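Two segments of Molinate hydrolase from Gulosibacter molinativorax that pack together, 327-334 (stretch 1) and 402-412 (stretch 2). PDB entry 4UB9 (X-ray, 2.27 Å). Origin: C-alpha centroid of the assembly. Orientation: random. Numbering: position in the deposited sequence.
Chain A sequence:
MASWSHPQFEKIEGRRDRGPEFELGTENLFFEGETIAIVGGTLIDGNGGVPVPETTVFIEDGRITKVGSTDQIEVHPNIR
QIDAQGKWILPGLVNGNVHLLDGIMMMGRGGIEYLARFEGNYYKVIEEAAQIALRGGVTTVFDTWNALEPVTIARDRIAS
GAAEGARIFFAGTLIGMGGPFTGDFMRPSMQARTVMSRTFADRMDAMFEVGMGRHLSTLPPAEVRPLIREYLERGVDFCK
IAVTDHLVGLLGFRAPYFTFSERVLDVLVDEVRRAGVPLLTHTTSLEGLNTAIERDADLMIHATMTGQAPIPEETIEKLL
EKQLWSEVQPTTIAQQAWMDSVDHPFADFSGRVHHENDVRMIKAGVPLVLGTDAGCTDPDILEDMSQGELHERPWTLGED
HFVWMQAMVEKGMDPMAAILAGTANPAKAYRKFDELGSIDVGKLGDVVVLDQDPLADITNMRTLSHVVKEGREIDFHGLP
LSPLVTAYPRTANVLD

Stretch 1 327-334: EVQPTTIA
Stretch 2 (402-412) FVWMQAMVEKG

Residues 327-334 leave a β-strand, cross a short extended loop and enter a helix; along this path they lie against one side of the helix that runs through 402-410, burying 512 Å² in all. The backbone stays extended from Val328 (phi/psi -136/154) through Thr332 (-71/165), and Ile333 turns helical at -55/-45. The nearest CA atoms give the register: Thr332 CA lies 4.4 Å from Ala407 CA. Ala407 points toward the loop here, its CB offering a small apolar surface. Val328, Pro330, Thr331, Thr332, Trp404, Ala407 and Met408 are all buried, so polar atoms among them need partners from protein or water.

Three side chains of the second stretch supply such partners. The carbonyls of Val328 and Thr331 are met by donors. Trp404, with chi1 t and chi2 101°, swings its indole so that NE1 donates to Val328 O at 2.8 Å and 171°, nearly linear, with the carbonyl close to the ring plane. Two turns on, Lys411 (chi1 m, chi2 t, chi3 -143°, chi4 m) reaches back so that its NZ donates to Thr331 O at 3.1 Å. The same NZ also donates to a water at 2.9 Å, and that water accepts from Thr331 N at 3.2 Å, so both polar backbone atoms of Thr331 are served. The third side chain is an acceptor: Glu410 (m, t, chi3 0°) places OE1 2.8 Å from Ile333 N, at 163°, satisfying an amide in the first turn of the new helix, where no preceding turn can do so. Its other oxygen, OE2, accepts from Gln406 NE2 at 3.3 Å, so both carboxylate oxygens have a partner. Thr332, at the N-cap with chi1 p, uses its hydroxyl to cap a backbone N just past the stretch.

Between these polar links lies an apolar patch. Pro330, which has no amide hydrogen to satisfy, points toward the helix and sets CG over one face of the Trp404 indole, 4.2 Å from the five-membered ring centroid, a CH-pi contact. Its CG also meets Ala407 CB at 3.9 Å and Met408 SD at 3.7 Å. The flexible Met408 (m, m, chi3 -92°) bends to bring CE within 3.5 Å of Val328 CG2. Thr332 CG2 packs 3.8 Å from Ala407 CB and 3.7 Å from Val403 CG1, so one small residue serves both polar and apolar surroundings.

Gln329 points away from the helix; its NE2 instead donates to Glu327 OE1 at 2.9 Å, a link within the first stretch.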

# COMPACT_ATOMS: atom_id res chain seq x y z
N GLU A 327 -11.90 -27.76 -19.67
CA GLU A 327 -12.91 -26.87 -19.12
C GLU A 327 -12.53 -25.47 -19.45
O GLU A 327 -11.37 -25.13 -19.53
CB GLU A 327 -13.37 -27.09 -17.65
CG GLU A 327 -12.66 -26.40 -16.54
CD GLU A 327 -13.17 -25.02 -16.14
OE1 GLU A 327 -13.94 -24.88 -15.17
OE2 GLU A 327 -12.67 -24.07 -16.75
N VAL A 328 -13.55 -24.66 -19.68
CA VAL A 328 -13.37 -23.25 -20.03
C VAL A 328 -14.36 -22.45 -19.24
O VAL A 328 -15.35 -23.00 -18.74
CB VAL A 328 -13.57 -22.96 -21.50
CG1 VAL A 328 -12.62 -23.81 -22.33
CG2 VAL A 328 -14.99 -23.25 -21.90
N GLN A 329 -14.00 -21.20 -19.02
CA GLN A 329 -14.76 -20.31 -18.09
C GLN A 329 -15.00 -19.01 -18.80
O GLN A 329 -14.15 -18.13 -18.81
CB GLN A 329 -14.02 -20.07 -16.79
CG GLN A 329 -13.99 -21.35 -15.97
CD GLN A 329 -13.14 -21.26 -14.72
OE1 GLN A 329 -12.85 -20.18 -14.22
NE2 GLN A 329 -12.78 -22.40 -14.21
N PRO A 330 -16.14 -18.93 -19.49
CA PRO A 330 -16.44 -17.79 -20.27
C PRO A 330 -17.30 -16.80 -19.53
O PRO A 330 -17.82 -17.03 -18.45
CB PRO A 330 -17.22 -18.39 -21.41
CG PRO A 330 -18.06 -19.39 -20.70
CD PRO A 330 -17.15 -19.99 -19.68
N THR A 331 -17.50 -15.73 -20.22
CA THR A 331 -18.19 -14.61 -19.74
C THR A 331 -19.23 -14.25 -20.83
O THR A 331 -18.96 -14.41 -22.02
CB THR A 331 -17.13 -13.55 -19.53
OG1 THR A 331 -17.52 -12.69 -18.47
CG2 THR A 331 -16.82 -12.87 -20.77
N THR A 332 -20.43 -13.87 -20.43
CA THR A 332 -21.46 -13.50 -21.39
C THR A 332 -21.11 -12.18 -22.03
O THR A 332 -20.28 -11.42 -21.54
CB THR A 332 -22.84 -13.34 -20.75
OG1 THR A 332 -22.81 -12.30 -19.78
CG2 THR A 332 -23.30 -14.61 -20.10
N ILE A 333 -21.77 -11.88 -23.12
CA ILE A 333 -21.55 -10.58 -23.80
C ILE A 333 -21.75 -9.39 -22.87
O ILE A 333 -20.95 -8.48 -22.83
CB ILE A 333 -22.50 -10.45 -25.01
CG1 ILE A 333 -22.03 -11.41 -26.12
CG2 ILE A 333 -22.56 -9.01 -25.52
CD1 ILE A 333 -23.10 -11.76 -27.13
N ALA A 334 -22.84 -9.44 -22.11
CA ALA A 334 -23.23 -8.35 -21.23
C ALA A 334 -22.29 -8.20 -20.03
O ALA A 334 -21.83 -7.11 -19.71
CB ALA A 334 -24.65 -8.56 -20.74
N PHE A 402 -26.08 -22.00 -15.45
CA PHE A 402 -27.02 -21.43 -16.43
C PHE A 402 -26.35 -20.35 -17.25
O PHE A 402 -26.38 -20.34 -18.46
CB PHE A 402 -28.26 -20.82 -15.77
CG PHE A 402 -29.04 -21.76 -14.89
CD1 PHE A 402 -29.38 -23.05 -15.29
CD2 PHE A 402 -29.48 -21.34 -13.63
CE1 PHE A 402 -30.08 -23.90 -14.45
CE2 PHE A 402 -30.22 -22.19 -12.81
CZ PHE A 402 -30.50 -23.48 -13.21
N VAL A 403 -25.60 -19.51 -16.58
CA VAL A 403 -24.87 -18.45 -17.25
C VAL A 403 -23.80 -19.00 -18.21
O VAL A 403 -23.55 -18.43 -19.30
CB VAL A 403 -24.21 -17.51 -16.22
CG1 VAL A 403 -23.34 -16.44 -16.91
CG2 VAL A 403 -25.29 -16.84 -15.39
N TRP A 404 -23.13 -20.05 -17.79
CA TRP A 404 -22.06 -20.68 -18.62
C TRP A 404 -22.63 -21.15 -19.96
O TRP A 404 -22.13 -20.83 -21.03
CB TRP A 404 -21.47 -21.89 -17.85
CG TRP A 404 -20.25 -22.51 -18.47
CD1 TRP A 404 -18.96 -22.32 -18.09
CD2 TRP A 404 -20.22 -23.46 -19.53
NE1 TRP A 404 -18.12 -23.10 -18.84
CE2 TRP A 404 -18.87 -23.81 -19.74
CE3 TRP A 404 -21.21 -24.06 -20.31
CZ2 TRP A 404 -18.48 -24.71 -20.71
CZ3 TRP A 404 -20.83 -24.97 -21.27
CH2 TRP A 404 -19.47 -25.29 -21.46
N MET A 405 -23.72 -21.89 -19.84
CA MET A 405 -24.45 -22.41 -21.01
C MET A 405 -24.91 -21.32 -21.93
O MET A 405 -24.66 -21.33 -23.12
CB MET A 405 -25.61 -23.25 -20.55
CG MET A 405 -25.16 -24.65 -20.14
SD MET A 405 -26.51 -25.73 -19.69
CE MET A 405 -25.74 -27.03 -18.76
N GLN A 406 -25.48 -20.30 -21.34
CA GLN A 406 -25.88 -19.11 -22.13
C GLN A 406 -24.69 -18.48 -22.83
O GLN A 406 -24.73 -18.21 -24.03
CB GLN A 406 -26.57 -18.08 -21.20
CG GLN A 406 -26.97 -16.81 -21.93
CD GLN A 406 -27.58 -15.78 -21.00
OE1 GLN A 406 -28.22 -16.12 -20.02
NE2 GLN A 406 -27.32 -14.54 -21.29
N ALA A 407 -23.59 -18.26 -22.08
CA ALA A 407 -22.39 -17.62 -22.68
C ALA A 407 -21.84 -18.44 -23.83
O ALA A 407 -21.39 -17.92 -24.84
CB ALA A 407 -21.32 -17.44 -21.65
N MET A 408 -21.82 -19.76 -23.64
CA MET A 408 -21.21 -20.63 -24.66
C MET A 408 -22.07 -20.61 -25.94
O MET A 408 -21.55 -20.46 -27.03
CB MET A 408 -21.02 -22.05 -24.10
CG MET A 408 -19.91 -22.13 -23.05
SD MET A 408 -18.28 -21.61 -23.67
CE MET A 408 -17.64 -23.17 -24.23
N VAL A 409 -23.38 -20.71 -25.77
CA VAL A 409 -24.31 -20.65 -26.86
C VAL A 409 -24.20 -19.32 -27.57
O VAL A 409 -24.17 -19.30 -28.78
CB VAL A 409 -25.73 -20.90 -26.39
CG1 VAL A 409 -26.74 -20.62 -27.51
CG2 VAL A 409 -25.85 -22.35 -25.93
N GLU A 410 -24.07 -18.20 -26.85
CA GLU A 410 -23.78 -16.88 -27.51
C GLU A 410 -22.55 -16.92 -28.41
O GLU A 410 -22.44 -16.18 -29.36
CB GLU A 410 -23.52 -15.75 -26.49
CG GLU A 410 -24.73 -15.30 -25.67
CD GLU A 410 -24.38 -14.32 -24.53
OE1 GLU A 410 -23.19 -13.95 -24.34
OE2 GLU A 410 -25.32 -13.96 -23.79
N LYS A 411 -21.60 -17.74 -28.06
CA LYS A 411 -20.38 -17.84 -28.85
C LYS A 411 -20.48 -18.89 -29.94
O LYS A 411 -19.48 -19.21 -30.55
CB LYS A 411 -19.20 -18.20 -27.96
CG LYS A 411 -18.85 -17.11 -26.96
CD LYS A 411 -17.76 -17.61 -26.04
CE LYS A 411 -17.95 -17.11 -24.62
NZ LYS A 411 -17.68 -15.68 -24.53
N GLY A 412 -21.65 -19.48 -30.12
CA GLY A 412 -21.88 -20.44 -31.22
C GLY A 412 -22.00 -21.88 -30.81
O GLY A 412 -22.15 -22.75 -31.64
O HOH W 1 -15.45 -15.42 -22.63